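Local coordinates for pyridoxamine 5-phosphate-dependent dehydrase (PDB 3B8X), which removes the C3'-hydroxyl group from GDP-4-keto-6-deoxy-D-mannose, a combined transamination-deoxygenation on the route to the O-antigen sugar L-colitose, at residues B[157-163]-B[178-184]; B[30-36]-B[252-258]. The protein carries 1 engineered substitution. One frame throughout, in Å; residues are numbered along the deposited sequence.

Interaction 1 of 2, residues B[157-163]-B[178-184]. With G4M ([(2R,3S,4R,5R)-5-(2-amino-6-oxo-1,6-dihydro-9H-purin-9-yl)-3,4-dihydroxytetrahydrofuran-2-yl]methyl (2R,3S,4S,5S,6R)-3,4-dihydroxy-5-[({3-hydroxy-2-methyl-5-[(phosphonooxy)methyl]pyridin-4-yl}methyl)amino]-6-methyltetrahydro-2H-pyran-2-yl dihydrogen diphosphate), chain O.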
loop_
_atom_site.group_PDB
_atom_site.type_symbol
_atom_site.label_atom_id
_atom_site.label_comp_id
_atom_site.label_asym_id
_atom_site.label_seq_id
_atom_site.Cartn_x
_atom_site.Cartn_y
_atom_site.Cartn_z
ATOM N N ILE B 157 16.533 -15.086 12.271
ATOM C CA ILE B 157 16.155 -14.984 10.876
ATOM C C ILE B 157 16.952 -13.853 10.213
ATOM O O ILE B 157 17.124 -12.750 10.792
ATOM C CB ILE B 157 14.677 -14.615 10.743
ATOM C CG1 ILE B 157 13.777 -15.703 11.304
ATOM C CG2 ILE B 157 14.353 -14.319 9.283
ATOM C CD1 ILE B 157 12.559 -15.151 12.035
ATOM N N LEU B 158 17.338 -14.098 8.963
ATOM C CA LEU B 158 18.028 -13.085 8.175
ATOM C C LEU B 158 17.074 -12.595 7.090
ATOM O O LEU B 158 16.511 -13.419 6.305
ATOM C CB LEU B 158 19.258 -13.703 7.494
ATOM C CG LEU B 158 20.023 -12.827 6.516
ATOM C CD1 LEU B 158 20.664 -11.636 7.228
ATOM C CD2 LEU B 158 21.024 -13.619 5.742
ATOM N N LEU B 159 16.923 -11.261 7.039
ATOM C CA LEU B 159 16.075 -10.643 6.005
ATOM C C LEU B 159 16.952 -9.677 5.260
ATOM O O LEU B 159 17.877 -9.196 5.857
ATOM C CB LEU B 159 15.008 -9.810 6.671
ATOM C CG LEU B 159 14.107 -10.767 7.465
ATOM C CD1 LEU B 159 13.146 -9.981 8.334
ATOM C CD2 LEU B 159 13.420 -11.754 6.522
ATOM N N GLU B 160 16.658 -9.340 4.006
ATOM C CA GLU B 160 17.455 -8.314 3.335
ATOM C C GLU B 160 16.475 -7.314 2.784
ATOM O O GLU B 160 15.439 -7.697 2.239
ATOM C CB GLU B 160 18.129 -8.869 2.083
ATOM C CG GLU B 160 19.431 -9.613 2.309
ATOM C CD GLU B 160 19.932 -10.252 1.024
ATOM O OE1 GLU B 160 20.643 -9.587 0.240
ATOM O OE2 GLU B 160 19.562 -11.414 0.745
ATOM N N ASP B 161 16.786 -6.037 2.925
ATOM C CA ASP B 161 15.992 -5.017 2.272
ATOM C C ASP B 161 16.946 -4.748 1.092
ATOM O O ASP B 161 18.036 -4.231 1.303
ATOM C CB ASP B 161 15.811 -3.766 3.157
ATOM C CG ASP B 161 15.249 -2.558 2.359
ATOM O OD1 ASP B 161 15.383 -2.624 1.118
ATOM O OD2 ASP B 161 14.682 -1.580 2.955
ATOM N N ASN B 162 16.600 -5.239 -0.095
ATOM C CA ASN B 162 17.413 -5.040 -1.274
ATOM C C ASN B 162 16.871 -4.010 -2.279
ATOM O O ASN B 162 17.207 -4.039 -3.457
ATOM C CB ASN B 162 17.648 -6.340 -2.044
ATOM C CG ASN B 162 18.993 -6.317 -2.839
ATOM O OD1 ASN B 162 20.027 -5.859 -2.341
ATOM N ND2 ASN B 162 18.971 -6.821 -4.062
ATOM N N CYS B 163 16.182 -3.012 -1.766
ATOM C CA CYS B 163 15.609 -2.009 -2.619
ATOM C C CYS B 163 16.617 -1.073 -3.285
ATOM O O CYS B 163 16.239 -0.391 -4.244
ATOM C CB CYS B 163 14.526 -1.248 -1.826
ATOM S SG CYS B 163 13.055 -2.256 -1.439
ATOM N N PHE B 178 20.067 -13.977 -0.085
ATOM C CA PHE B 178 20.733 -14.592 1.057
ATOM C C PHE B 178 19.762 -14.825 2.225
ATOM O O PHE B 178 19.827 -15.848 2.911
ATOM C CB PHE B 178 21.863 -13.678 1.481
ATOM C CG PHE B 178 22.956 -13.562 0.438
ATOM C CD1 PHE B 178 22.855 -12.643 -0.627
ATOM C CD2 PHE B 178 24.079 -14.371 0.502
ATOM C CE1 PHE B 178 23.855 -12.532 -1.557
ATOM C CE2 PHE B 178 25.068 -14.264 -0.466
ATOM C CZ PHE B 178 24.986 -13.311 -1.446
ATOM N N GLY B 179 18.843 -13.880 2.402
ATOM C CA GLY B 179 17.851 -13.890 3.460
ATOM C C GLY B 179 16.717 -14.898 3.266
ATOM O O GLY B 179 16.543 -15.498 2.191
ATOM N N LEU B 180 15.957 -15.094 4.331
ATOM C CA LEU B 180 14.756 -15.922 4.253
ATOM C C LEU B 180 13.834 -15.223 3.230
ATOM O O LEU B 180 13.101 -15.862 2.447
ATOM C CB LEU B 180 14.087 -15.929 5.628
ATOM C CG LEU B 180 12.645 -16.397 5.582
ATOM C CD1 LEU B 180 12.586 -17.873 5.138
ATOM C CD2 LEU B 180 12.009 -16.177 6.945
ATOM N N MET B 181 13.871 -13.891 3.282
ATOM C CA MET B 181 13.165 -13.005 2.336
ATOM C C MET B 181 14.082 -11.895 1.888
ATOM O O MET B 181 14.978 -11.470 2.641
ATOM C CB MET B 181 11.922 -12.364 2.955
ATOM C CG MET B 181 10.684 -13.254 2.770
ATOM S SD MET B 181 9.213 -12.643 3.585
ATOM C CE MET B 181 9.601 -12.986 5.259
ATOM N N GLY B 182 13.780 -11.350 0.711
ATOM C CA GLY B 182 14.510 -10.243 0.171
ATOM C C GLY B 182 13.570 -9.291 -0.549
ATOM O O GLY B 182 12.743 -9.707 -1.356
ATOM N N THR B 183 13.747 -7.998 -0.323
ATOM C CA THR B 183 12.865 -7.035 -0.994
ATOM C C THR B 183 13.554 -6.235 -2.085
ATOM O O THR B 183 14.743 -5.958 -1.987
ATOM C CB THR B 183 12.164 -6.087 0.010
ATOM O OG1 THR B 183 13.140 -5.360 0.793
ATOM C CG2 THR B 183 11.171 -6.841 0.922
ATOM N N PHE B 184 12.805 -5.883 -3.130
ATOM C CA PHE B 184 13.326 -5.040 -4.200
ATOM C C PHE B 184 12.331 -3.920 -4.498
ATOM O O PHE B 184 11.144 -4.001 -4.133
ATOM C CB PHE B 184 13.566 -5.812 -5.500
ATOM C CG PHE B 184 14.510 -6.939 -5.372
ATOM C CD1 PHE B 184 14.165 -8.043 -4.620
ATOM C CD2 PHE B 184 15.683 -6.966 -6.118
ATOM C CE1 PHE B 184 14.990 -9.137 -4.541
ATOM C CE2 PHE B 184 16.524 -8.109 -6.068
ATOM C CZ PHE B 184 16.182 -9.177 -5.247
HETATM O OP3 G4M O . 10.469 3.752 -3.023
HETATM P PL G4M O . 9.973 2.289 -2.668
HETATM O OP1 G4M O . 8.630 2.283 -1.757
HETATM O OP2 G4M O . 9.688 1.491 -4.034
HETATM O OP4 G4M O . 11.190 1.483 -1.945
HETATM C C5B G4M O . 11.285 1.942 -0.627
HETATM C C5L G4M O . 12.664 1.661 -0.163
HETATM C C6L G4M O . 12.879 0.613 0.722
HETATM N N1L G4M O . 14.087 0.392 1.187
HETATM C C2L G4M O . 15.135 1.116 0.857
HETATM C C2A G4M O . 16.483 0.835 1.479
HETATM C C3L G4M O . 15.036 2.162 -0.055
HETATM O O3L G4M O . 16.134 2.910 -0.299
HETATM C C4L G4M O . 13.746 2.427 -0.616
HETATM C C4A G4M O . 13.536 3.472 -1.527
HETATM N N4A G4M O . 14.515 4.279 -1.810
HETATM C C4G G4M O . 14.323 5.266 -2.813
HETATM C C5G G4M O . 15.111 6.520 -2.519
HETATM C C6G G4M O . 16.569 6.180 -2.208
HETATM O O5G G4M O . 15.077 7.184 -3.778
HETATM C C3G G4M O . 12.847 5.683 -2.927
HETATM O O3G G4M O . 12.319 5.077 -4.101
HETATM C C2G G4M O . 12.754 7.228 -3.094
HETATM O O2G G4M O . 11.467 7.635 -3.571
HETATM C C1G G4M O . 13.796 7.724 -4.068
HETATM O O1G G4M O . 13.952 9.110 -3.790
HETATM P P2 G4M O . 14.183 10.120 -4.997
HETATM O O3P G4M O . 15.331 9.549 -5.982
HETATM O O4P G4M O . 14.786 11.490 -4.374
HETATM O OPP G4M O . 12.720 10.215 -5.671
HETATM P P G4M O . 12.591 11.398 -6.752
HETATM O O1P G4M O . 12.995 12.906 -6.333
HETATM O O2P G4M O . 11.026 11.327 -7.033
HETATM O "O5'" G4M O . 13.182 10.910 -8.135
HETATM C "C5'" G4M O . 14.547 11.252 -8.257
HETATM C "C4'" G4M O . 14.719 11.949 -9.597
HETATM O "O4'" G4M O . 13.935 11.253 -10.612
HETATM C "C3'" G4M O . 14.154 13.386 -9.523
HETATM O "O3'" G4M O . 14.939 14.172 -10.408
HETATM C "C2'" G4M O . 12.703 13.224 -10.025
HETATM O "O2'" G4M O . 12.295 14.447 -10.649
HETATM C "C1'" G4M O . 12.913 12.158 -11.092
HETATM N N9 G4M O . 11.675 11.425 -11.374
HETATM C C8 G4M O . 11.019 10.609 -10.508
HETATM N N7 G4M O . 9.978 10.100 -11.137
HETATM C C4 G4M O . 11.028 11.405 -12.585
HETATM C C5 G4M O . 9.919 10.540 -12.437
HETATM C C6 G4M O . 9.056 10.311 -13.569
HETATM O O6 G4M O . 8.082 9.574 -13.534
HETATM N N3 G4M O . 11.249 12.010 -13.755
HETATM C C2 G4M O . 10.434 11.804 -14.778
HETATM N N1 G4M O . 9.348 10.970 -14.711
HETATM N N2 G4M O . 10.673 12.448 -15.952
#
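In the mixed sheet of this PLP-dependent aminotransferase fold, strands 157-161 and 181-184 run side by side, their short axes 4.8 Å apart and 6° from exactly parallel. Backbone hydrogen bonds form the parallel ladder: Leu180 N to Leu158 O (2.6 Å), Glu160 N to Met181 O (3.0 Å) and Thr183 N to Glu160 O (3.1 Å). The second strand's entrance is held by a side chain, since Glu160 OE2 accepts from Phe178 N (2.7 Å) and Gly179 N (3.1 Å); Gly179 fits because a CB there would clash with Leu158 O. On the face that carries Leu159 and Met181, Leu159 CD2 meets Met181 CB at 3.9 Å, and both side chains pack on Met65 of helix 58-68. Asp161 OD1 accepts from Cys163 N (3.0 Å), an Asx turn that bends the chain at the cofactor. The other carboxylate oxygen, hydrogen-bonded to Thr93 and Asn62, approaches the pyridine nitrogen in the plane of the ring: Asp161 OD2 lies 2.7 Å from G4M N1L.

Interaction 2 of 2, residues B[30-36]-B[252-258]. With G4M ([(2R,3S,4R,5R)-5-(2-amino-6-oxo-1,6-dihydro-9H-purin-9-yl)-3,4-dihydroxytetrahydrofuran-2-yl]methyl (2R,3S,4S,5S,6R)-3,4-dihydroxy-5-[({3-hydroxy-2-methyl-5-[(phosphonooxy)methyl]pyridin-4-yl}methyl)amino]-6-methyltetrahydro-2H-pyran-2-yl dihydrogen diphosphate), chain G.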
loop_
_atom_site.group_PDB
_atom_site.type_symbol
_atom_site.label_atom_id
_atom_site.label_comp_id
_atom_site.label_asym_id
_atom_site.label_seq_id
_atom_site.Cartn_x
_atom_site.Cartn_y
_atom_site.Cartn_z
ATOM N N PHE B 30 -6.581 -4.515 -16.571
ATOM C CA PHE B 30 -5.647 -3.675 -15.837
ATOM C C PHE B 30 -5.256 -4.160 -14.450
ATOM O O PHE B 30 -4.189 -3.826 -13.911
ATOM C CB PHE B 30 -6.237 -2.255 -15.781
ATOM C CG PHE B 30 -6.513 -1.686 -17.151
ATOM C CD1 PHE B 30 -7.798 -1.670 -17.663
ATOM C CD2 PHE B 30 -5.461 -1.351 -17.996
ATOM C CE1 PHE B 30 -8.037 -1.238 -18.970
ATOM C CE2 PHE B 30 -5.696 -0.909 -19.309
ATOM C CZ PHE B 30 -6.981 -0.865 -19.793
ATOM N N THR B 31 -6.128 -4.956 -13.868
ATOM C CA THR B 31 -5.880 -5.426 -12.527
ATOM C C THR B 31 -4.871 -6.515 -12.600
ATOM O O THR B 31 -4.885 -7.294 -13.540
ATOM C CB THR B 31 -7.148 -6.031 -11.921
ATOM O OG1 THR B 31 -8.117 -4.985 -11.803
ATOM C CG2 THR B 31 -6.840 -6.604 -10.547
ATOM N N MET B 32 -4.065 -6.607 -11.545
ATOM C CA MET B 32 -3.072 -7.658 -11.377
ATOM C C MET B 32 -3.552 -8.971 -12.015
ATOM O O MET B 32 -4.594 -9.538 -11.626
ATOM C CB MET B 32 -2.845 -7.867 -9.871
ATOM C CG MET B 32 -1.625 -8.705 -9.588
ATOM S SD MET B 32 -1.604 -9.137 -7.827
ATOM C CE MET B 32 -2.995 -10.276 -7.613
ATOM N N GLY B 33 -2.765 -9.470 -12.969
ATOM C CA GLY B 33 -3.092 -10.725 -13.640
ATOM C C GLY B 33 -1.849 -11.441 -14.204
ATOM O O GLY B 33 -0.832 -11.696 -13.526
ATOM N N GLU B 34 -1.977 -11.763 -15.477
ATOM C CA GLU B 34 -1.018 -12.530 -16.242
ATOM C C GLU B 34 0.356 -11.922 -16.460
ATOM O O GLU B 34 1.371 -12.592 -16.229
ATOM C CB GLU B 34 -1.659 -12.908 -17.588
ATOM C CG GLU B 34 -2.456 -14.196 -17.514
ATOM C CD GLU B 34 -1.841 -15.174 -16.525
ATOM O OE1 GLU B 34 -0.689 -15.612 -16.751
ATOM O OE2 GLU B 34 -2.501 -15.489 -15.511
ATOM N N TYR B 35 0.408 -10.643 -16.804
ATOM C CA TYR B 35 1.713 -9.985 -16.917
ATOM C C TYR B 35 2.457 -9.977 -15.574
ATOM O O TYR B 35 3.655 -10.201 -15.542
ATOM C CB TYR B 35 1.600 -8.571 -17.512
ATOM C CG TYR B 35 1.300 -8.555 -18.997
ATOM C CD1 TYR B 35 0.065 -8.109 -19.481
ATOM C CD2 TYR B 35 2.244 -8.981 -19.935
ATOM C CE1 TYR B 35 -0.242 -8.151 -20.839
ATOM C CE2 TYR B 35 1.958 -8.953 -21.315
ATOM C CZ TYR B 35 0.708 -8.563 -21.751
ATOM O OH TYR B 35 0.391 -8.581 -23.101
ATOM N N VAL B 36 1.753 -9.711 -14.464
ATOM C CA VAL B 36 2.402 -9.710 -13.165
ATOM C C VAL B 36 2.925 -11.122 -12.869
ATOM O O VAL B 36 4.029 -11.306 -12.379
ATOM C CB VAL B 36 1.414 -9.308 -12.026
ATOM C CG1 VAL B 36 2.019 -9.660 -10.646
ATOM C CG2 VAL B 36 1.061 -7.828 -12.157
ATOM N N ARG B 252 -1.580 -4.723 -4.198
ATOM C CA ARG B 252 -1.355 -5.310 -5.487
ATOM C C ARG B 252 -0.711 -4.270 -6.419
ATOM O O ARG B 252 -0.950 -3.070 -6.260
ATOM C CB ARG B 252 -2.719 -5.725 -6.066
ATOM C CG ARG B 252 -3.391 -6.887 -5.375
ATOM C CD ARG B 252 -4.638 -7.239 -6.150
ATOM N NE ARG B 252 -5.642 -6.180 -6.227
ATOM C CZ ARG B 252 -6.953 -6.404 -6.252
ATOM N NH1 ARG B 252 -7.413 -7.655 -6.228
ATOM N NH2 ARG B 252 -7.808 -5.383 -6.311
ATOM N N PRO B 253 0.122 -4.713 -7.368
ATOM C CA PRO B 253 0.704 -3.777 -8.322
ATOM C C PRO B 253 -0.287 -3.759 -9.469
ATOM O O PRO B 253 -1.167 -4.614 -9.545
ATOM C CB PRO B 253 1.972 -4.512 -8.844
ATOM C CG PRO B 253 1.737 -6.004 -8.560
ATOM C CD PRO B 253 0.577 -6.107 -7.585
ATOM N N LEU B 254 -0.069 -2.866 -10.430
ATOM C CA LEU B 254 -0.947 -2.791 -11.603
ATOM C C LEU B 254 -0.466 -3.745 -12.685
ATOM O O LEU B 254 0.727 -4.034 -12.771
ATOM C CB LEU B 254 -0.960 -1.375 -12.153
ATOM C CG LEU B 254 -1.691 -0.412 -11.206
ATOM C CD1 LEU B 254 -1.611 0.991 -11.733
ATOM C CD2 LEU B 254 -3.113 -0.865 -11.003
ATOM N N GLU B 255 -1.372 -4.194 -13.555
ATOM C CA GLU B 255 -0.931 -5.064 -14.645
ATOM C C GLU B 255 0.134 -4.391 -15.557
ATOM O O GLU B 255 1.042 -5.030 -16.113
ATOM C CB GLU B 255 -2.141 -5.512 -15.449
ATOM C CG GLU B 255 -1.764 -6.523 -16.441
ATOM C CD GLU B 255 -1.613 -7.949 -15.907
ATOM O OE1 GLU B 255 -1.116 -8.219 -14.775
ATOM O OE2 GLU B 255 -1.956 -8.853 -16.685
ATOM N N MET B 256 0.027 -3.069 -15.705
ATOM C CA MET B 256 0.969 -2.331 -16.509
ATOM C C MET B 256 2.362 -2.431 -15.915
ATOM O O MET B 256 3.349 -2.520 -16.659
ATOM C CB MET B 256 0.567 -0.859 -16.563
ATOM C CG MET B 256 -0.442 -0.570 -17.653
ATOM S SD MET B 256 -0.774 1.163 -17.388
ATOM C CE MET B 256 -2.118 1.529 -18.494
ATOM N N SER B 257 2.446 -2.365 -14.588
ATOM C CA SER B 257 3.751 -2.426 -13.955
ATOM C C SER B 257 4.450 -3.754 -14.238
ATOM O O SER B 257 5.658 -3.805 -14.413
ATOM C CB SER B 257 3.678 -2.163 -12.473
ATOM O OG SER B 257 3.441 -0.783 -12.264
ATOM N N GLY B 258 3.687 -4.831 -14.237
ATOM C CA GLY B 258 4.235 -6.156 -14.500
ATOM C C GLY B 258 4.684 -6.228 -15.975
ATOM O O GLY B 258 5.745 -6.739 -16.273
HETATM O OP3 G4M G . -10.829 -2.959 -3.421
HETATM P PL G4M G . -10.234 -1.648 -2.721
HETATM O OP1 G4M G . -8.845 -1.938 -2.042
HETATM O OP2 G4M G . -10.105 -0.411 -3.736
HETATM O OP4 G4M G . -11.266 -1.085 -1.625
HETATM C C5B G4M G . -11.335 -1.935 -0.497
HETATM C C5L G4M G . -12.727 -1.849 0.135
HETATM C C6L G4M G . -12.897 -1.268 1.387
HETATM N N1L G4M G . -14.089 -1.187 1.997
HETATM C C2L G4M G . -15.158 -1.769 1.488
HETATM C C2A G4M G . -16.447 -1.711 2.303
HETATM C C3L G4M G . -15.086 -2.405 0.227
HETATM O O3L G4M G . -16.171 -3.019 -0.305
HETATM C C4L G4M G . -13.844 -2.444 -0.467
HETATM C C4A G4M G . -13.715 -3.123 -1.687
HETATM N N4A G4M G . -14.780 -3.704 -2.228
HETATM C C4G G4M G . -14.721 -4.246 -3.501
HETATM C C5G G4M G . -15.520 -5.549 -3.594
HETATM C C6G G4M G . -16.950 -5.286 -3.121
HETATM O O5G G4M G . -15.559 -5.936 -4.968
HETATM C C3G G4M G . -13.278 -4.485 -3.972
HETATM O O3G G4M G . -12.986 -3.574 -5.047
HETATM C C2G G4M G . -13.106 -5.960 -4.416
HETATM O O2G G4M G . -11.821 -6.153 -5.043
HETATM C C1G G4M G . -14.259 -6.434 -5.347
HETATM O O1G G4M G . -14.326 -7.871 -5.355
HETATM P P2 G4M G . -14.546 -8.181 -6.904
HETATM O O3P G4M G . -15.833 -7.414 -7.497
HETATM O O4P G4M G . -14.818 -9.755 -7.009
HETATM O OPP G4M G . -13.213 -7.711 -7.692
HETATM P P G4M G . -12.985 -8.660 -8.987
HETATM O O1P G4M G . -13.700 -10.103 -8.893
HETATM O O2P G4M G . -11.396 -8.904 -9.089
HETATM O "O5'" G4M G . -13.435 -7.888 -10.350
HETATM C "C5'" G4M G . -14.852 -7.741 -10.424
HETATM C "C4'" G4M G . -15.340 -8.071 -11.842
HETATM O "O4'" G4M G . -14.790 -7.146 -12.827
HETATM C "C3'" G4M G . -14.874 -9.499 -12.260
HETATM O "O3'" G4M G . -15.850 -10.153 -13.075
HETATM C "C2'" G4M G . -13.562 -9.224 -13.027
HETATM O "O2'" G4M G . -13.380 -10.177 -14.086
HETATM C "C1'" G4M G . -13.829 -7.843 -13.645
HETATM N N9 G4M G . -12.584 -7.085 -13.750
HETATM C C8 G4M G . -11.793 -6.689 -12.709
HETATM N N7 G4M G . -10.775 -6.027 -13.199
HETATM C C4 G4M G . -12.040 -6.658 -14.913
HETATM C C5 G4M G . -10.877 -5.969 -14.559
HETATM C C6 G4M G . -10.110 -5.385 -15.596
HETATM O O6 G4M G . -9.108 -4.746 -15.360
HETATM N N3 G4M G . -12.393 -6.762 -16.186
HETATM C C2 G4M G . -11.669 -6.225 -17.136
HETATM N N1 G4M G . -10.534 -5.531 -16.865
HETATM N N2 G4M G . -12.075 -6.347 -18.437
HETATM O O HOH W 1 -2.817 -1.828 -15.297
HETATM O O HOH W 2 -3.982 -4.547 -9.678
#
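Glu255, in the first turn of helix 255-286, turns its carboxylate onto the start of helix 34-47. Its OE1 accepts from Gly33 N (2.7 Å) and Val36 N (3.2 Å), and its OE2 from Tyr35 N (3.0 Å), so a negative charge meets backbone NH groups at a helix N-terminus, where the helix dipole favours it. Gly33, at the N-cap, has no side chain to crowd this approach. In return, Glu255 N donates to Phe30 O (2.9 Å). Phe30 N donates to guanine O6 of G4M (2.8 Å), a ligand also hydrogen-bonded to Ser185 of the second subunit, and Arg252 makes a salt bridge to Glu196 of that subunit. Two waters bridge the segments: water 1 links the loop carbonyl Phe30 O to the helix-start Met256 N, water 2 Met32 N and Pro253 O. Met32 SD rests 3.7 Å from Pro253 CD, and Val36 CG2 lies 4.1 Å from Pro253 CG; the small Gly258 lets the helices come close, with Val36 CA 4.2 Å from Gly258 CA. Leu254 packs on its counterpart across the dimer interface. A helix N-terminus met by another helix's glutamate thus borders a nucleotide pocket shared between subunits, as in dimeric PLP-dependent aminotransferases.

Overall arrangement
Both contacts are largely buried, at different levels of the fold. Interaction 1 lies in the central sheet, about 8 Å from the chain centre, and no other protein chain touches it; interaction 2, about 21 Å out, borders the second subunit. Their centres are 23 Å apart and they share no helix or strand. Strands in the first are joined by a backbone ladder; the helix starts in the second largely through a glutamate carboxylate, with one backbone hydrogen bond, two waters and close packing. In each, a glutamate accepts from backbone NH groups. They serve opposite ends of the ligand in different sites: 157-163 meets the pyridine of one G4M, 30-36 the guanine of the other.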